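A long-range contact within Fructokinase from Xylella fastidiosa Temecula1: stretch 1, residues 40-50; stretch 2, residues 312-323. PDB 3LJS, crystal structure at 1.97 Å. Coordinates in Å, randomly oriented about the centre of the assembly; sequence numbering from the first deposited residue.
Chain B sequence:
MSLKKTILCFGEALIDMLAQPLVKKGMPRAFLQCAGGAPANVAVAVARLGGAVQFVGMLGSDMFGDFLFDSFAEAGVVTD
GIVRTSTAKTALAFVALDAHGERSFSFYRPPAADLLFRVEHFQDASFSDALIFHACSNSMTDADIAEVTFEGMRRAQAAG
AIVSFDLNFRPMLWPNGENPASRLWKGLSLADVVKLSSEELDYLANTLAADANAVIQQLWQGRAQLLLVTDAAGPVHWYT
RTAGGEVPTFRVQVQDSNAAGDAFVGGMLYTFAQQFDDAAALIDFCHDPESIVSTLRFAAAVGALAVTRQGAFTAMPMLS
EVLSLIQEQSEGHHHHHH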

# COMPACT_ATOMS: atom_id res chain seq x y z
N ALA B 40 -4.02 13.20 -13.36
CA ALA B 40 -2.57 13.41 -13.34
C ALA B 40 -1.99 13.10 -14.71
O ALA B 40 -1.13 13.84 -15.20
CB ALA B 40 -1.91 12.52 -12.27
N ASN B 41 -2.45 12.01 -15.32
CA ASN B 41 -1.97 11.63 -16.65
C ASN B 41 -2.35 12.72 -17.66
O ASN B 41 -1.57 13.06 -18.54
CB ASN B 41 -2.61 10.31 -17.12
CG ASN B 41 -2.18 9.11 -16.28
OD1 ASN B 41 -1.06 9.07 -15.76
ND2 ASN B 41 -3.06 8.12 -16.18
N VAL B 42 -3.56 13.25 -17.54
CA VAL B 42 -4.00 14.29 -18.47
C VAL B 42 -3.09 15.50 -18.35
O VAL B 42 -2.68 16.08 -19.36
CB VAL B 42 -5.46 14.71 -18.18
CG1 VAL B 42 -5.85 15.89 -19.06
CG2 VAL B 42 -6.40 13.52 -18.45
N ALA B 43 -2.74 15.87 -17.12
CA ALA B 43 -1.88 17.01 -16.88
C ALA B 43 -0.51 16.85 -17.54
O ALA B 43 -0.01 17.78 -18.18
CB ALA B 43 -1.71 17.23 -15.37
N VAL B 44 0.09 15.67 -17.38
CA VAL B 44 1.40 15.43 -17.96
C VAL B 44 1.34 15.42 -19.48
O VAL B 44 2.28 15.86 -20.15
CB VAL B 44 2.00 14.10 -17.45
CG1 VAL B 44 3.32 13.82 -18.15
CG2 VAL B 44 2.22 14.18 -15.94
N ALA B 45 0.25 14.91 -20.04
CA ALA B 45 0.11 14.88 -21.49
C ALA B 45 0.04 16.31 -22.02
O ALA B 45 0.63 16.62 -23.05
CB ALA B 45 -1.15 14.10 -21.88
N VAL B 46 -0.70 17.17 -21.33
CA VAL B 46 -0.84 18.57 -21.74
C VAL B 46 0.51 19.29 -21.64
O VAL B 46 0.87 20.05 -22.54
CB VAL B 46 -1.87 19.32 -20.85
CG1 VAL B 46 -1.88 20.81 -21.21
CG2 VAL B 46 -3.27 18.74 -21.06
N ALA B 47 1.24 19.06 -20.55
CA ALA B 47 2.53 19.71 -20.35
C ALA B 47 3.55 19.29 -21.40
O ALA B 47 4.37 20.10 -21.84
CB ALA B 47 3.06 19.38 -18.96
N ARG B 48 3.50 18.04 -21.82
CA ARG B 48 4.43 17.54 -22.82
C ARG B 48 4.22 18.26 -24.16
O ARG B 48 5.16 18.47 -24.92
CB ARG B 48 4.24 16.03 -22.98
CG ARG B 48 5.27 15.33 -23.85
CD ARG B 48 6.67 15.39 -23.25
NE ARG B 48 7.59 14.51 -23.97
CZ ARG B 48 8.90 14.71 -24.05
NH1 ARG B 48 9.45 15.76 -23.46
NH2 ARG B 48 9.66 13.85 -24.72
N LEU B 49 2.97 18.64 -24.43
CA LEU B 49 2.63 19.34 -25.67
C LEU B 49 2.97 20.83 -25.59
O LEU B 49 2.93 21.52 -26.60
CB LEU B 49 1.14 19.17 -25.97
CG LEU B 49 0.65 17.74 -26.21
CD1 LEU B 49 -0.87 17.71 -26.23
CD2 LEU B 49 1.22 17.22 -27.52
N GLY B 50 3.28 21.31 -24.39
CA GLY B 50 3.62 22.71 -24.22
C GLY B 50 2.51 23.60 -23.69
O GLY B 50 2.66 24.81 -23.62
N ALA B 312 -0.94 2.75 -17.22
CA ALA B 312 0.12 3.63 -16.74
C ALA B 312 0.99 4.07 -17.91
O ALA B 312 1.60 3.25 -18.60
CB ALA B 312 0.98 2.91 -15.70
N PHE B 313 1.06 5.38 -18.12
CA PHE B 313 1.83 5.95 -19.21
C PHE B 313 3.32 6.08 -18.91
O PHE B 313 3.72 6.58 -17.85
CB PHE B 313 1.25 7.32 -19.56
CG PHE B 313 -0.15 7.24 -20.11
CD1 PHE B 313 -0.39 7.25 -21.48
CD2 PHE B 313 -1.24 7.11 -19.25
CE1 PHE B 313 -1.68 7.14 -21.99
CE2 PHE B 313 -2.53 7.00 -19.74
CZ PHE B 313 -2.75 7.01 -21.12
N THR B 314 4.15 5.61 -19.84
CA THR B 314 5.59 5.68 -19.67
C THR B 314 6.18 6.78 -20.55
O THR B 314 7.34 7.15 -20.38
CB THR B 314 6.26 4.32 -20.02
OG1 THR B 314 5.93 3.94 -21.36
CG2 THR B 314 5.79 3.24 -19.06
N ALA B 315 5.38 7.30 -21.48
CA ALA B 315 5.84 8.36 -22.37
C ALA B 315 4.70 9.09 -23.08
O ALA B 315 3.79 8.47 -23.62
CB ALA B 315 6.81 7.79 -23.41
N MSE B 316 4.76 10.42 -23.06
CA MSE B 316 3.77 11.26 -23.72
C MSE B 316 4.47 11.91 -24.90
O MSE B 316 5.66 12.22 -24.83
CB MSE B 316 3.24 12.33 -22.75
CG MSE B 316 2.56 11.76 -21.52
SE MSE B 316 1.00 10.70 -21.99
CE MSE B 316 0.06 10.79 -20.29
N PRO B 317 3.75 12.14 -26.01
CA PRO B 317 4.38 12.75 -27.18
C PRO B 317 4.45 14.28 -27.15
O PRO B 317 3.62 14.94 -26.52
CB PRO B 317 3.50 12.25 -28.32
CG PRO B 317 2.13 12.32 -27.69
CD PRO B 317 2.37 11.72 -26.30
N MSE B 318 5.46 14.82 -27.82
CA MSE B 318 5.62 16.27 -27.92
C MSE B 318 4.79 16.74 -29.11
O MSE B 318 4.39 15.94 -29.95
CB MSE B 318 7.09 16.63 -28.13
CG MSE B 318 8.01 16.22 -27.00
SE MSE B 318 9.84 16.78 -27.34
CE MSE B 318 10.27 15.50 -28.73
N LEU B 319 4.54 18.04 -29.18
CA LEU B 319 3.74 18.60 -30.26
C LEU B 319 4.28 18.21 -31.64
O LEU B 319 3.53 17.77 -32.51
CB LEU B 319 3.67 20.12 -30.13
CG LEU B 319 2.87 20.85 -31.23
CD1 LEU B 319 1.45 20.31 -31.27
CD2 LEU B 319 2.87 22.34 -30.95
N SER B 320 5.59 18.36 -31.83
CA SER B 320 6.21 18.04 -33.11
C SER B 320 5.92 16.60 -33.56
O SER B 320 5.66 16.36 -34.74
CB SER B 320 7.72 18.26 -33.03
OG SER B 320 8.28 17.49 -31.97
N GLU B 321 5.98 15.66 -32.62
CA GLU B 321 5.73 14.26 -32.92
C GLU B 321 4.28 13.99 -33.29
O GLU B 321 3.99 13.18 -34.17
CB GLU B 321 6.13 13.40 -31.72
CG GLU B 321 7.59 13.57 -31.35
CD GLU B 321 7.98 12.76 -30.13
OE1 GLU B 321 7.30 12.89 -29.09
OE2 GLU B 321 8.97 12.00 -30.22
N VAL B 322 3.36 14.67 -32.61
CA VAL B 322 1.94 14.50 -32.91
C VAL B 322 1.63 15.08 -34.29
O VAL B 322 0.97 14.44 -35.11
CB VAL B 322 1.06 15.21 -31.86
CG1 VAL B 322 -0.41 15.11 -32.27
CG2 VAL B 322 1.28 14.60 -30.49
N LEU B 323 2.12 16.29 -34.55
CA LEU B 323 1.88 16.92 -35.84
C LEU B 323 2.51 16.12 -36.98
O LEU B 323 1.95 16.05 -38.07
CB LEU B 323 2.40 18.36 -35.84
CG LEU B 323 1.66 19.32 -34.88
CD1 LEU B 323 2.29 20.71 -34.93
CD2 LEU B 323 0.18 19.38 -35.27
O HOH W 1 -2.91 5.07 -16.03
O HOH W 2 1.37 14.63 -24.83
O HOH W 3 5.85 19.83 -27.27
O HOH W 4 8.05 11.80 -26.38

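The contact is a helix laid along an extended strip of chain. From Asn 41 to Leu 49, one side of the first helix is followed by the chain from Phe 313 to Leu 319, and the two backbones draw together along the way: CA to CA, Asn 41 and Phe 313 are 7.3 Å apart, Ala 45 and Met 316 5.6 Å, Leu 49 and Leu 319 4.8 Å. The side chains that meet the strip come from Asn 41, Val 44, Ala 45, Arg 48 and Leu 49, the spacing expected of one helical face, while Val 42, Ala 43 and Val 46 turn their CA-to-CB bonds away. The stretches bury 530 Å² between them, both sides summed; Leu 49 and Ala 45 are buried, whereas Met 316 gives up the most area, 106 Å², yet stays partly exposed.

The main bump is Met 316, a selenomethionine. With chi1 and chi2 both m and chi3 t, it bends so that its tip runs back along the helix toward Asn 41. Met 316 CE lies 3.3 Å from Asn 41 O and 3.9 Å from Ala 45 CB, while Met 316 CG rests 4.0 Å from Val 44 CG1. Ala 45 contributes just a methyl at this point, a shallow floor for the long unbranched chain, and the beta-branched Val 44 supplies a flank. A flexible, slender side chain suits a hollow of this kind because it can thread between neighbours. Beyond it, the amide of Asn 41 packs against the Phe 313 ring, with Asn 41 CG 3.7 Å from Phe 313 CD2. The same amide is linked to the second stretch by a water: Asn 41 ND2 donates to its O at 3.1 Å, and that O also accepts a weak hydrogen bond from Ala 312 N at 3.3 Å.

Arg 48 solves a different problem: its stem covers the backbone of the strip while its head bonds to it. Arg 48 CG is 3.2 Å from Pro 317 O and 3.8 Å from Met 316 CB. The p turn at chi2 helps carry the guanidinium alongside the chain, where Arg 48 NE donates to Met 316 O at 3.1 Å, the single direct hydrogen bond across the contact. That carbonyl sits at the guanidinium edge, leaving a face free for Met 318; Met 318 CG lies 3.4 Å from Arg 48 CZ. A water extends the clamp, its O accepting from Arg 48 NH2 at 3.1 Å and donating to Met 316 O at 2.9 Å and Glu 321 OE1 at 3.0 Å. Glu 321 OE1 also accepts from Met 318 N at 3.0 Å, tying the start of the second helix.

Leu 49 is the second bump. Its CB leaves sideways, but the m, t rotamer brings Leu 49 CD2 into a pocket made largely of backbone, 3.5 Å from Pro 317 O and 3.8 Å from Leu 319 N, and closed by Val 322 CG2 at 4.0 Å. The second helix, almost perpendicular to the first at 88°, thus offers its first turn as a wall.

Water fills what side chains leave. One water O donates to Ala 45 O and Pro 317 O, both at 2.8 Å; another donates to Arg 48 O at 2.8 Å and accepts from Leu 319 N at 2.9 Å. The rule is compact: Ala 45 and Val 44 leave room for Met 316, exposed backbone and Val 322 receive Leu 49, and waters bridge the backbones.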